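Local structure of putative branched-chain amino acid aminotransferase IlvE (Streptococcus mutans, 4DQN) at the interface of chains A and B. The protein is a pyridoxal 5'-phosphate-dependent branched-chain aminotransferase that probably moves amino groups between leucine, isoleucine or valine and 2-oxoglutarate. Sequence-based numbering; all coordinates share one arbitrary frame. Chains: chain A/B, Putative branched-chain amino acid aminotransferase IlvE.

The interface of chains A and B. Residues chain A 177, 179-181, 216; chain B 180-183.
A:Asp177 grips the backbone of B:His182 at both of that residue's polar ends. Its CB methylene packs on the methyl CB of B:Ala180, 3.5 Å away, while the same methyl also lies against the carbonyl O of A:Ala179. With chi1 at -60°, the carboxylate carbon CG stands beside its own backbone N and anti to the carbonyl carbon, turning acid and amide to the same stretch of chain B. CG itself comes near CB of B:His182. At the tip, OD2 accepts a hydrogen bond from the amide N of B:His182 at 2.9 Å, the N-H arriving from above the carboxylate plane, 35° out of it. The ring of B:Pro181 crosses the acid at about a right angle, its CD 3.3 Å from OD2. The backbone N of A:Asp177 completes the grip with a nearly straight bond (172° at H) to the carbonyl O of B:His182. Water 1 joins that O to the carbonyl O of A:Asp177, a second, looser tie. The imidazole lies beside the carboxylate, displaced from it, with ND1 4.1 Å from OD2. Nearby, A:Ala180 and B:Ala180 pack against each other, and CG of B:Pro181 reaches the carbonyl O of A:Pro216. Repeated by the two-fold, this loop clasp probably helps hold together the dimer usual for class-IV aminotransferases. Residues 177-183 link strand 168-172 to helix 190-205, and A:Pro216 follows strand 211-214.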
ATOM      1  N   ASP A 177       8.992  -0.334  10.044  1.00 36.68           N
ATOM      2  CA  ASP A 177       8.030  -1.434  10.085  1.00 37.82           C
ATOM      3  C   ASP A 177       7.499  -1.678   8.679  1.00 36.99           C
ATOM      4  O   ASP A 177       7.223  -0.725   7.946  1.00 32.88           O
ATOM      5  CB  ASP A 177       6.846  -1.099  11.009  1.00 38.56           C
ATOM      6  CG  ASP A 177       7.269  -0.821  12.447  1.00 43.73           C
ATOM      7  OD1 ASP A 177       8.088  -1.595  13.003  1.00 40.13           O
ATOM      8  OD2 ASP A 177       6.760   0.173  13.022  1.00 39.16           O
ATOM      9  N   ALA A 179       4.711  -3.402   8.401  1.00 33.83           N
ATOM     10  CA  ALA A 179       3.275  -3.458   8.683  1.00 37.58           C
ATOM     11  C   ALA A 179       2.932  -2.993  10.100  1.00 39.06           C
ATOM     12  O   ALA A 179       3.769  -3.068  11.014  1.00 35.41           O
ATOM     13  CB  ALA A 179       2.751  -4.863   8.455  1.00 38.97           C
ATOM     14  N   ALA A 180       1.695  -2.521  10.269  1.00 37.99           N
ATOM     15  CA  ALA A 180       1.166  -2.097  11.567  1.00 38.17           C
ATOM     16  C   ALA A 180       0.700  -3.313  12.368  1.00 40.99           C
ATOM     17  O   ALA A 180       0.477  -4.378  11.783  1.00 39.72           O
ATOM     18  CB  ALA A 180       0.008  -1.143  11.349  1.00 34.90           C
ATOM     19  N   PRO A 181       0.542  -3.163  13.703  1.00 43.31           N
ATOM     20  CA  PRO A 181       0.015  -4.284  14.505  1.00 37.99           C
ATOM     21  C   PRO A 181      -1.371  -4.754  14.046  1.00 43.57           C
ATOM     22  O   PRO A 181      -1.629  -5.962  14.019  1.00 42.04           O
ATOM     23  CB  PRO A 181      -0.063  -3.700  15.919  1.00 42.94           C
ATOM     24  CG  PRO A 181       1.008  -2.638  15.947  1.00 42.23           C
ATOM     25  CD  PRO A 181       0.996  -2.040  14.552  1.00 42.29           C
ATOM     26  N   PRO A 216       5.800  -4.901  15.442  1.00 41.29           N
ATOM     27  CA  PRO A 216       5.678  -3.434  15.439  1.00 40.76           C
ATOM     28  C   PRO A 216       5.242  -2.840  16.780  1.00 44.48           C
ATOM     29  O   PRO A 216       5.583  -1.690  17.059  1.00 46.73           O
ATOM     30  CB  PRO A 216       4.628  -3.159  14.351  1.00 44.20           C
ATOM     31  CG  PRO A 216       3.887  -4.465  14.167  1.00 42.80           C
ATOM     32  CD  PRO A 216       4.904  -5.541  14.461  1.00 41.16           C
TER
ATOM     33  N   ALA B 180       1.741   1.883  10.397  1.00 37.99           N
ATOM     34  CA  ALA B 180       2.657   1.387  11.426  1.00 38.17           C
ATOM     35  C   ALA B 180       3.370   2.558  12.105  1.00 40.99           C
ATOM     36  O   ALA B 180       3.402   3.659  11.545  1.00 39.72           O
ATOM     37  CB  ALA B 180       3.673   0.460  10.789  1.00 34.90           C
ATOM     38  N   PRO B 181       3.949   2.330  13.306  1.00 43.31           N
ATOM     39  CA  PRO B 181       4.718   3.406  13.960  1.00 37.99           C
ATOM     40  C   PRO B 181       5.886   3.917  13.107  1.00 43.57           C
ATOM     41  O   PRO B 181       6.133   5.127  13.070  1.00 42.04           O
ATOM     42  CB  PRO B 181       5.243   2.739  15.236  1.00 42.94           C
ATOM     43  CG  PRO B 181       4.228   1.666  15.545  1.00 42.23           C
ATOM     44  CD  PRO B 181       3.782   1.154  14.187  1.00 42.29           C
ATOM     45  N   HIS B 182       6.591   3.007  12.437  1.00 38.23           N
ATOM     46  CA  HIS B 182       7.646   3.390  11.504  1.00 39.65           C
ATOM     47  C   HIS B 182       7.322   2.913  10.087  1.00 42.00           C
ATOM     48  O   HIS B 182       8.190   2.372   9.387  1.00 35.37           O
ATOM     49  CB  HIS B 182       8.990   2.816  11.954  1.00 39.52           C
ATOM     50  CG  HIS B 182       9.453   3.331  13.281  1.00 45.58           C
ATOM     51  ND1 HIS B 182       9.943   2.504  14.271  1.00 45.75           N
ATOM     52  CD2 HIS B 182       9.505   4.590  13.782  1.00 43.07           C
ATOM     53  CE1 HIS B 182      10.271   3.230  15.327  1.00 43.77           C
ATOM     54  NE2 HIS B 182      10.013   4.498  15.057  1.00 45.97           N
ATOM     55  N   GLY B 183       6.071   3.119   9.671  1.00 42.82           N
ATOM     56  CA  GLY B 183       5.612   2.718   8.350  1.00 39.19           C
ATOM     57  C   GLY B 183       5.534   3.912   7.416  1.00 45.62           C
ATOM     58  O   GLY B 183       6.410   4.790   7.448  1.00 42.05           O
TER
HETATM   59  O   HOH W   1       9.025   1.032   6.656  1.00 35.76           O